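PDB 1Q87: 39 kDa initiator binding protein from Trichomonas vaginalis, which binds the initiator (Inr) element of core promoters, the chain here being its C-terminal domain rather than the whole protein. Local coordinates for residues 65-73 with 107-115; 146-157 with 160-171. All blocks are in the same frame, centred on the assembly; numbering follows the deposited sequence.

Interaction 1 (65-73 with 107-115); sequences EYFKQPEQP and PYETIMLKI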
loop_
_atom_site.group_PDB
_atom_site.type_symbol
_atom_site.label_atom_id
_atom_site.label_comp_id
_atom_site.label_asym_id
_atom_site.label_seq_id
_atom_site.Cartn_x
_atom_site.Cartn_y
_atom_site.Cartn_z
ATOM N N GLU A 65 -5.093 17.065 -2.321
ATOM C CA GLU A 65 -5.922 17.905 -1.510
ATOM C C GLU A 65 -6.781 17.083 -0.595
ATOM O O GLU A 65 -6.971 17.432 0.555
ATOM C CB GLU A 65 -6.849 18.765 -2.375
ATOM C CG GLU A 65 -6.225 19.977 -3.068
ATOM C CD GLU A 65 -7.061 20.441 -4.280
ATOM O OE1 GLU A 65 -8.311 20.209 -4.296
ATOM O OE2 GLU A 65 -6.459 21.035 -5.213
ATOM N N TYR A 66 -7.303 15.984 -1.103
ATOM C CA TYR A 66 -8.228 15.190 -0.326
ATOM C C TYR A 66 -7.601 14.156 0.600
ATOM O O TYR A 66 -8.221 13.785 1.592
ATOM C CB TYR A 66 -9.205 14.526 -1.287
ATOM C CG TYR A 66 -10.344 13.748 -0.676
ATOM C CD1 TYR A 66 -10.226 12.391 -0.400
ATOM C CD2 TYR A 66 -11.572 14.347 -0.462
ATOM C CE1 TYR A 66 -11.316 11.640 0.065
ATOM C CE2 TYR A 66 -12.668 13.608 0.013
ATOM C CZ TYR A 66 -12.532 12.257 0.272
ATOM O OH TYR A 66 -13.605 11.538 0.760
ATOM N N PHE A 67 -6.385 13.708 0.288
ATOM C CA PHE A 67 -5.720 12.690 1.094
ATOM C C PHE A 67 -4.632 13.204 2.061
ATOM O O PHE A 67 -4.272 12.500 2.986
ATOM C CB PHE A 67 -5.073 11.625 0.195
ATOM C CG PHE A 67 -6.037 10.832 -0.643
ATOM C CD1 PHE A 67 -7.358 10.695 -0.292
ATOM C CD2 PHE A 67 -5.581 10.185 -1.792
ATOM C CE1 PHE A 67 -8.201 9.941 -1.056
ATOM C CE2 PHE A 67 -6.404 9.438 -2.556
ATOM C CZ PHE A 67 -7.720 9.305 -2.198
ATOM N N LYS A 68 -4.076 14.388 1.833
ATOM C CA LYS A 68 -3.025 14.874 2.749
ATOM C C LYS A 68 -3.508 15.111 4.182
ATOM O O LYS A 68 -4.711 15.033 4.505
ATOM C CB LYS A 68 -2.411 16.178 2.243
ATOM C CG LYS A 68 -3.380 17.385 2.218
ATOM C CD LYS A 68 -2.658 18.556 1.533
ATOM C CE LYS A 68 -3.001 19.910 2.145
ATOM N NZ LYS A 68 -2.768 19.964 3.633
ATOM N N GLN A 69 -2.557 15.375 5.052
ATOM C CA GLN A 69 -2.904 15.667 6.442
ATOM C C GLN A 69 -3.149 17.166 6.512
ATOM O O GLN A 69 -2.641 17.919 5.672
ATOM C CB GLN A 69 -1.748 15.324 7.359
ATOM C CG GLN A 69 -1.293 13.922 7.231
ATOM C CD GLN A 69 -1.925 13.047 8.255
ATOM O OE1 GLN A 69 -3.138 12.793 8.216
ATOM N NE2 GLN A 69 -1.111 12.576 9.203
ATOM N N PRO A 70 -3.887 17.625 7.534
ATOM C CA PRO A 70 -4.166 19.062 7.669
ATOM C C PRO A 70 -2.868 19.887 7.698
ATOM O O PRO A 70 -2.807 20.994 7.147
ATOM C CB PRO A 70 -4.952 19.145 8.990
ATOM C CG PRO A 70 -5.542 17.797 9.129
ATOM C CD PRO A 70 -4.395 16.892 8.705
ATOM N N GLU A 71 -1.817 19.351 8.305
ATOM C CA GLU A 71 -0.582 20.110 8.364
ATOM C C GLU A 71 0.358 19.659 7.295
ATOM O O GLU A 71 1.542 20.053 7.282
ATOM C CB GLU A 71 0.130 19.966 9.715
ATOM C CG GLU A 71 -0.545 19.075 10.719
ATOM C CD GLU A 71 -0.594 17.646 10.271
ATOM O OE1 GLU A 71 0.486 17.082 9.998
ATOM O OE2 GLU A 71 -1.713 17.095 10.205
ATOM N N GLN A 72 -0.138 18.839 6.379
ATOM C CA GLN A 72 0.782 18.381 5.338
ATOM C C GLN A 72 0.792 19.346 4.155
ATOM O O GLN A 72 -0.266 19.739 3.655
ATOM C CB GLN A 72 0.404 16.952 4.875
ATOM C CG GLN A 72 1.363 16.341 3.844
ATOM C CD GLN A 72 0.993 14.916 3.462
ATOM O OE1 GLN A 72 -0.073 14.419 3.822
ATOM N NE2 GLN A 72 1.888 14.254 2.718
ATOM N N PRO A 73 1.985 19.779 3.723
ATOM C CA PRO A 73 2.030 20.698 2.573
ATOM C C PRO A 73 1.446 19.987 1.321
ATOM O O PRO A 73 1.741 18.804 1.077
ATOM C CB PRO A 73 3.512 20.993 2.406
ATOM C CG PRO A 73 4.121 20.668 3.790
ATOM C CD PRO A 73 3.328 19.461 4.221
ATOM N N PRO A 107 -7.468 2.746 4.140
ATOM C CA PRO A 107 -8.397 3.821 3.715
ATOM C C PRO A 107 -7.767 5.197 3.605
ATOM O O PRO A 107 -6.654 5.450 4.103
ATOM C CB PRO A 107 -9.514 3.803 4.770
ATOM C CG PRO A 107 -9.200 2.613 5.686
ATOM C CD PRO A 107 -7.711 2.379 5.545
ATOM N N TYR A 108 -8.478 6.103 2.932
ATOM C CA TYR A 108 -7.941 7.447 2.745
ATOM C C TYR A 108 -7.732 8.214 4.083
ATOM O O TYR A 108 -6.809 9.000 4.188
ATOM C CB TYR A 108 -8.834 8.217 1.777
ATOM C CG TYR A 108 -9.866 9.095 2.443
ATOM C CD1 TYR A 108 -9.543 10.396 2.835
ATOM C CD2 TYR A 108 -11.153 8.630 2.670
ATOM C CE1 TYR A 108 -10.472 11.213 3.433
ATOM C CE2 TYR A 108 -12.099 9.429 3.265
ATOM C CZ TYR A 108 -11.749 10.726 3.651
ATOM O OH TYR A 108 -12.657 11.524 4.292
ATOM N N GLU A 109 -8.564 7.968 5.099
ATOM C CA GLU A 109 -8.370 8.653 6.386
ATOM C C GLU A 109 -6.948 8.569 6.898
ATOM O O GLU A 109 -6.479 9.495 7.535
ATOM C CB GLU A 109 -9.259 8.094 7.500
ATOM C CG GLU A 109 -10.740 8.429 7.361
ATOM C CD GLU A 109 -11.420 7.632 6.246
ATOM O OE1 GLU A 109 -10.733 6.817 5.578
ATOM O OE2 GLU A 109 -12.645 7.813 6.045
ATOM N N THR A 110 -6.255 7.457 6.668
ATOM C CA THR A 110 -4.883 7.394 7.168
ATOM C C THR A 110 -3.855 7.025 6.090
ATOM O O THR A 110 -2.742 6.577 6.382
ATOM C CB THR A 110 -4.811 6.427 8.407
ATOM O OG1 THR A 110 -5.331 5.140 8.061
ATOM C CG2 THR A 110 -5.690 7.013 9.586
ATOM N N ILE A 111 -4.186 7.320 4.839
ATOM C CA ILE A 111 -3.313 6.910 3.779
ATOM C C ILE A 111 -1.866 7.314 3.897
ATOM O O ILE A 111 -0.950 6.527 3.607
ATOM C CB ILE A 111 -3.875 7.322 2.409
ATOM C CG1 ILE A 111 -2.964 6.767 1.311
ATOM C CG2 ILE A 111 -4.067 8.835 2.315
ATOM C CD1 ILE A 111 -3.661 5.803 0.431
ATOM N N MET A 112 -1.640 8.529 4.348
ATOM C CA MET A 112 -0.280 9.010 4.462
ATOM C C MET A 112 0.478 8.400 5.630
ATOM O O MET A 112 1.691 8.436 5.671
ATOM C CB MET A 112 -0.321 10.519 4.543
ATOM C CG MET A 112 -0.778 11.125 3.239
ATOM S SD MET A 112 0.539 11.119 2.038
ATOM C CE MET A 112 -0.227 10.412 0.754
ATOM N N LEU A 113 -0.235 7.816 6.583
ATOM C CA LEU A 113 0.456 7.189 7.697
ATOM C C LEU A 113 0.984 5.870 7.193
ATOM O O LEU A 113 2.174 5.581 7.395
ATOM C CB LEU A 113 -0.478 6.955 8.888
ATOM C CG LEU A 113 -1.045 8.248 9.477
ATOM C CD1 LEU A 113 -1.942 7.904 10.692
ATOM C CD2 LEU A 113 0.121 9.192 9.856
ATOM N N LYS A 114 0.120 5.084 6.527
ATOM C CA LYS A 114 0.544 3.787 5.985
ATOM C C LYS A 114 1.736 3.969 5.059
ATOM O O LYS A 114 2.739 3.244 5.164
ATOM C CB LYS A 114 -0.596 3.095 5.241
ATOM C CG LYS A 114 -1.785 2.804 6.168
ATOM C CD LYS A 114 -2.581 1.601 5.736
ATOM C CE LYS A 114 -3.752 1.376 6.620
ATOM N NZ LYS A 114 -4.686 0.442 5.916
ATOM N N ILE A 115 1.668 4.989 4.219
ATOM C CA ILE A 115 2.757 5.232 3.288
ATOM C C ILE A 115 4.055 5.476 4.012
ATOM O O ILE A 115 5.044 4.790 3.749
ATOM C CB ILE A 115 2.465 6.425 2.308
ATOM C CG1 ILE A 115 1.383 6.027 1.280
ATOM C CG2 ILE A 115 3.759 6.856 1.614
ATOM C CD1 ILE A 115 0.954 7.156 0.362
#
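Tyr66 and Tyr108 lie ring against ring where the end of helix 56-67 meets the residues just before helix 111-123. The evidence is CE1 of Tyr66, which rests 3.4 Å above the plane of the Tyr108 ring, over its centre. With centroids 4.5 Å apart and planes at 32°, the pair is oblique. Beside it, the CB of Tyr108 is the bump that Phe67 receives, 3.4 Å from Phe67 CE1. On the same side of the ring plane, nearer the backbone, Ile111 CG2 meets Phe67 CB at 3.6 Å, so Phe67 lies against two neighbouring projections of 107-115; Phe101 and Ile42 add to its packing. Further along, Met112 enters the hollow between the Phe67 carbonyl and the amide of Gln72, its CG 3.4 Å from Gln72 OE1. Gln72 reaches there fully extended, with CG trans to its own N (chi1 -176°). Its OE1 accepts in plane, on a lone pair, from Gln69 N at 2.9 Å, which fixes the amide. NE2 then gives Met112 SD a weak bond of 3.5 Å, its stronger partner being Asn76. Tyr66, Phe67 and Tyr108 thus make an aromatic cluster at a helix-helix packing junction of the C-domain, against helix 29-47, which all three touch.

Interaction 2 (146-157 with 160-171); sequences ISGWFDQNEPNC and LKTPTGIRKIWN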
loop_
_atom_site.group_PDB
_atom_site.type_symbol
_atom_site.label_atom_id
_atom_site.label_comp_id
_atom_site.label_asym_id
_atom_site.label_seq_id
_atom_site.Cartn_x
_atom_site.Cartn_y
_atom_site.Cartn_z
ATOM N N ILE A 146 17.195 -8.322 -1.895
ATOM C CA ILE A 146 15.765 -8.223 -1.624
ATOM C C ILE A 146 15.019 -7.331 -2.622
ATOM O O ILE A 146 15.584 -6.406 -3.212
ATOM C CB ILE A 146 15.529 -7.649 -0.230
ATOM C CG1 ILE A 146 16.578 -8.175 0.742
ATOM C CG2 ILE A 146 14.175 -8.056 0.268
ATOM C CD1 ILE A 146 16.820 -7.239 1.941
ATOM N N SER A 147 13.727 -7.604 -2.784
ATOM C CA SER A 147 12.868 -6.847 -3.698
ATOM C C SER A 147 11.383 -7.033 -3.359
ATOM O O SER A 147 10.935 -8.150 -3.074
ATOM C CB SER A 147 13.121 -7.303 -5.129
ATOM O OG SER A 147 12.174 -6.751 -6.012
ATOM N N GLY A 148 10.620 -5.940 -3.391
ATOM C CA GLY A 148 9.200 -6.031 -3.099
ATOM C C GLY A 148 8.367 -5.093 -3.952
ATOM O O GLY A 148 8.842 -4.013 -4.316
ATOM N N TRP A 149 7.139 -5.505 -4.279
ATOM C CA TRP A 149 6.237 -4.680 -5.078
ATOM C C TRP A 149 4.828 -5.146 -4.811
ATOM O O TRP A 149 4.628 -6.195 -4.211
ATOM C CB TRP A 149 6.555 -4.794 -6.573
ATOM C CG TRP A 149 6.325 -6.174 -7.142
ATOM C CD1 TRP A 149 5.224 -6.622 -7.835
ATOM C CD2 TRP A 149 7.175 -7.310 -6.966
ATOM N NE1 TRP A 149 5.341 -7.969 -8.091
ATOM C CE2 TRP A 149 6.527 -8.413 -7.570
ATOM C CE3 TRP A 149 8.429 -7.500 -6.355
ATOM C CZ2 TRP A 149 7.097 -9.704 -7.577
ATOM C CZ3 TRP A 149 8.997 -8.780 -6.362
ATOM C CH2 TRP A 149 8.328 -9.865 -6.971
ATOM N N PHE A 150 3.845 -4.352 -5.225
ATOM C CA PHE A 150 2.459 -4.715 -5.044
ATOM C C PHE A 150 2.016 -5.375 -6.344
ATOM O O PHE A 150 2.388 -4.939 -7.433
ATOM C CB PHE A 150 1.632 -3.454 -4.707
ATOM C CG PHE A 150 1.735 -3.046 -3.240
ATOM C CD1 PHE A 150 0.845 -3.567 -2.305
ATOM C CD2 PHE A 150 2.702 -2.131 -2.818
ATOM C CE1 PHE A 150 0.891 -3.179 -0.969
ATOM C CE2 PHE A 150 2.772 -1.721 -1.474
ATOM C CZ PHE A 150 1.851 -2.251 -0.547
ATOM N N ASP A 151 1.276 -6.461 -6.192
ATOM C CA ASP A 151 0.764 -7.263 -7.284
ATOM C C ASP A 151 -0.192 -6.395 -8.088
ATOM O O ASP A 151 -1.219 -5.944 -7.573
ATOM C CB ASP A 151 0.029 -8.480 -6.678
ATOM C CG ASP A 151 -0.514 -9.481 -7.733
ATOM O OD1 ASP A 151 -1.077 -9.097 -8.776
ATOM O OD2 ASP A 151 -0.401 -10.691 -7.480
ATOM N N GLN A 152 0.124 -6.159 -9.348
ATOM C CA GLN A 152 -0.775 -5.355 -10.153
ATOM C C GLN A 152 -2.217 -5.892 -10.217
ATOM O O GLN A 152 -3.151 -5.118 -10.370
ATOM C CB GLN A 152 -0.224 -5.186 -11.567
ATOM C CG GLN A 152 -0.122 -3.728 -11.977
ATOM C CD GLN A 152 0.819 -2.933 -11.081
ATOM O OE1 GLN A 152 0.612 -2.828 -9.869
ATOM N NE2 GLN A 152 1.856 -2.372 -11.675
ATOM N N ASN A 153 -2.415 -7.198 -10.090
ATOM C CA ASN A 153 -3.782 -7.757 -10.140
ATOM C C ASN A 153 -4.514 -7.955 -8.825
ATOM O O ASN A 153 -5.697 -8.262 -8.829
ATOM C CB ASN A 153 -3.783 -9.098 -10.859
ATOM C CG ASN A 153 -3.880 -8.942 -12.336
ATOM O OD1 ASN A 153 -4.980 -8.831 -12.876
ATOM N ND2 ASN A 153 -2.726 -8.903 -13.012
ATOM N N GLU A 154 -3.804 -7.797 -7.714
ATOM C CA GLU A 154 -4.343 -7.928 -6.361
ATOM C C GLU A 154 -3.538 -6.811 -5.650
ATOM O O GLU A 154 -2.674 -7.068 -4.804
ATOM C CB GLU A 154 -3.992 -9.332 -5.856
ATOM C CG GLU A 154 -4.650 -9.774 -4.547
ATOM C CD GLU A 154 -4.633 -11.297 -4.400
ATOM O OE1 GLU A 154 -4.724 -11.803 -3.268
ATOM O OE2 GLU A 154 -4.533 -11.993 -5.430
ATOM N N PRO A 155 -3.838 -5.549 -5.996
ATOM C CA PRO A 155 -3.157 -4.365 -5.462
ATOM C C PRO A 155 -2.908 -4.138 -3.969
ATOM O O PRO A 155 -2.032 -3.352 -3.665
ATOM C CB PRO A 155 -3.863 -3.190 -6.150
ATOM C CG PRO A 155 -5.128 -3.737 -6.674
ATOM C CD PRO A 155 -5.197 -5.224 -6.426
ATOM N N ASN A 156 -3.627 -4.805 -3.056
ATOM C CA ASN A 156 -3.376 -4.663 -1.614
ATOM C C ASN A 156 -2.383 -5.743 -1.183
ATOM O O ASN A 156 -2.088 -5.891 0.003
ATOM C CB ASN A 156 -4.668 -4.836 -0.787
ATOM C CG ASN A 156 -5.304 -6.206 -0.967
ATOM O OD1 ASN A 156 -5.270 -6.779 -2.062
ATOM N ND2 ASN A 156 -5.926 -6.728 0.099
ATOM N N CYS A 157 -1.862 -6.502 -2.137
ATOM C CA CYS A 157 -0.921 -7.568 -1.794
ATOM C C CYS A 157 0.516 -7.199 -2.127
ATOM O O CYS A 157 0.870 -7.011 -3.292
ATOM C CB CYS A 157 -1.287 -8.871 -2.539
ATOM S SG CYS A 157 -0.123 -10.260 -2.244
ATOM N N LEU A 160 7.047 -10.081 -1.721
ATOM C CA LEU A 160 8.449 -9.936 -1.255
ATOM C C LEU A 160 9.359 -11.080 -1.670
ATOM O O LEU A 160 9.127 -12.242 -1.287
ATOM C CB LEU A 160 8.504 -9.865 0.261
ATOM C CG LEU A 160 8.333 -8.464 0.810
ATOM C CD1 LEU A 160 8.249 -8.496 2.339
ATOM C CD2 LEU A 160 9.520 -7.635 0.318
ATOM N N LYS A 161 10.409 -10.737 -2.410
ATOM C CA LYS A 161 11.376 -11.718 -2.909
ATOM C C LYS A 161 12.644 -11.763 -2.070
ATOM O O LYS A 161 13.566 -10.995 -2.304
ATOM C CB LYS A 161 11.736 -11.410 -4.366
ATOM C CG LYS A 161 12.531 -12.506 -5.049
ATOM C CD LYS A 161 11.897 -12.870 -6.379
ATOM C CE LYS A 161 12.578 -14.064 -7.026
ATOM N NZ LYS A 161 11.717 -14.690 -8.074
ATOM N N THR A 162 12.678 -12.678 -1.102
ATOM C CA THR A 162 13.817 -12.833 -0.198
ATOM C C THR A 162 14.588 -14.129 -0.459
ATOM O O THR A 162 14.184 -14.951 -1.295
ATOM C CB THR A 162 13.354 -12.854 1.278
ATOM O OG1 THR A 162 12.836 -14.150 1.612
ATOM C CG2 THR A 162 12.268 -11.820 1.502
ATOM N N PRO A 163 15.724 -14.323 0.249
ATOM C CA PRO A 163 16.548 -15.530 0.096
ATOM C C PRO A 163 15.699 -16.799 0.187
ATOM O O PRO A 163 15.694 -17.639 -0.724
ATOM C CB PRO A 163 17.528 -15.407 1.252
ATOM C CG PRO A 163 17.796 -13.931 1.269
ATOM C CD PRO A 163 16.403 -13.349 1.131
ATOM N N THR A 164 14.969 -16.906 1.295
ATOM C CA THR A 164 14.093 -18.042 1.564
ATOM C C THR A 164 12.895 -18.112 0.603
ATOM O O THR A 164 11.968 -18.914 0.800
ATOM C CB THR A 164 13.551 -17.967 2.986
ATOM O OG1 THR A 164 12.324 -17.226 2.984
ATOM C CG2 THR A 164 14.555 -17.260 3.890
ATOM N N GLY A 165 12.909 -17.259 -0.419
ATOM C CA GLY A 165 11.828 -17.259 -1.387
ATOM C C GLY A 165 10.821 -16.123 -1.270
ATOM O O GLY A 165 11.055 -15.131 -0.587
ATOM N N ILE A 166 9.691 -16.306 -1.952
ATOM C CA ILE A 166 8.590 -15.362 -2.009
ATOM C C ILE A 166 7.636 -15.372 -0.812
ATOM O O ILE A 166 7.234 -16.432 -0.312
ATOM C CB ILE A 166 7.783 -15.606 -3.284
ATOM C CG1 ILE A 166 8.638 -15.234 -4.480
ATOM C CG2 ILE A 166 6.489 -14.797 -3.278
ATOM C CD1 ILE A 166 9.204 -13.845 -4.397
ATOM N N ARG A 167 7.273 -14.171 -0.363
ATOM C CA ARG A 167 6.344 -14.023 0.748
ATOM C C ARG A 167 5.241 -13.028 0.381
ATOM O O ARG A 167 5.481 -12.102 -0.386
ATOM C CB ARG A 167 7.094 -13.526 1.975
ATOM C CG ARG A 167 6.318 -13.630 3.259
ATOM C CD ARG A 167 6.999 -12.833 4.353
ATOM N NE ARG A 167 8.455 -12.873 4.226
ATOM C CZ ARG A 167 9.274 -12.038 4.863
ATOM N NH1 ARG A 167 8.777 -11.097 5.665
ATOM N NH2 ARG A 167 10.592 -12.138 4.702
ATOM N N LYS A 168 4.041 -13.220 0.928
ATOM C CA LYS A 168 2.951 -12.313 0.646
ATOM C C LYS A 168 2.272 -11.738 1.889
ATOM O O LYS A 168 2.059 -12.451 2.859
ATOM C CB LYS A 168 1.916 -12.999 -0.228
ATOM C CG LYS A 168 2.374 -13.140 -1.690
ATOM C CD LYS A 168 1.288 -13.759 -2.551
ATOM C CE LYS A 168 1.814 -14.139 -3.932
ATOM N NZ LYS A 168 0.790 -14.899 -4.701
ATOM N N ILE A 169 1.941 -10.446 1.871
ATOM C CA ILE A 169 1.270 -9.826 3.020
ATOM C C ILE A 169 0.266 -8.781 2.519
ATOM O O ILE A 169 0.591 -7.949 1.669
ATOM C CB ILE A 169 2.316 -9.228 3.977
ATOM C CG1 ILE A 169 1.620 -8.609 5.167
ATOM C CG2 ILE A 169 3.269 -8.344 3.230
ATOM C CD1 ILE A 169 0.806 -9.628 5.976
ATOM N N TRP A 170 -0.954 -8.836 3.041
ATOM C CA TRP A 170 -2.028 -7.959 2.562
ATOM C C TRP A 170 -2.453 -6.748 3.368
ATOM O O TRP A 170 -2.762 -6.853 4.582
ATOM C CB TRP A 170 -3.299 -8.788 2.303
ATOM C CG TRP A 170 -3.167 -9.798 1.165
ATOM C CD1 TRP A 170 -3.670 -9.675 -0.088
ATOM C CD2 TRP A 170 -2.485 -11.070 1.203
ATOM N NE1 TRP A 170 -3.347 -10.780 -0.835
ATOM C CE2 TRP A 170 -2.622 -11.652 -0.069
ATOM C CE3 TRP A 170 -1.775 -11.769 2.190
ATOM C CZ2 TRP A 170 -2.088 -12.911 -0.385
ATOM C CZ3 TRP A 170 -1.248 -13.009 1.880
ATOM C CH2 TRP A 170 -1.405 -13.568 0.603
ATOM N N ASN A 171 -2.494 -5.597 2.691
ATOM C CA ASN A 171 -2.958 -4.407 3.345
ATOM C C ASN A 171 -4.452 -4.583 3.334
ATOM O O ASN A 171 -4.993 -5.042 2.331
ATOM C CB ASN A 171 -2.618 -3.148 2.568
ATOM C CG ASN A 171 -3.300 -1.912 3.165
ATOM O OD1 ASN A 171 -3.110 -1.608 4.346
ATOM N ND2 ASN A 171 -4.095 -1.207 2.358
#
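The indole of Trp170 has Cys157 on one face and polar groups along its edge. Cys157 SG sits 3.4 Å above the ring plane, offset toward the rim, a sulfur-aromatic contact. With SG trans to the backbone N (chi1 177°), the thiol lies over the indole, and CB comes within 3.3 Å of Trp170 NE1. At the edge, NE1 donates to Glu154 OE1 over 3.0 Å. The carboxylate is met on its anti side and 32° out of its plane, so the bond is tilted, with an N-H...O angle of 153°. The amide of Asn156 also stands at that edge. Its ND2 donates to Asn171 O at 2.9 Å, nearly in line with the carbonyl, while Asn171 N binds Asn156 O at 2.7 Å; the two bonds tie Asn156 to the end of strand 165-171. Lys168 runs its aliphatic chain past the sulfur, CD 3.8 Å from Cys157 SG.

At the far end the link is backbone: Lys161 N bonds Ser147 O at 2.7 Å, almost straight, and Gly148 pairs with Leu160 as an antiparallel non-hydrogen-bonded pair. Leu160 CD2 lies 3.8 Å from Gly148 CA.

These bonds join three consecutive strands of an antiparallel meander, 147-151, 157-162 and 165-171. Helix 193-199 packs on Leu160 and Ile169, helix 95-105 meets Phe150 and Pro155, and Asn171 ND2 bonds Ala103 O in that same helix.

Overall arrangement
Interactions 1 and 2, both partly buried, lie on opposite sides of the chain's centre, about 24 Å apart between centres. Interaction 1 joins the end of one helix to the start of another by side-chain packing, with one weak hydrogen bond to sulfur. Interaction 2 joins neighbouring strands by main-chain bonds together with side-chain ones, from the Trp170 indole to Glu154 and from the Asn156 amide to a backbone carbonyl; eight of its 14 touching residues are buried, against three of nine in interaction 1. Helix 95-105 serves both, receiving Phe67 and Ile111 from interaction 1 and Phe150 and Pro155 from interaction 2. Lys114 NZ and Asn171 OD1, 3.0 Å apart, probably hydrogen-bond helix 111-123 to strand 165-171.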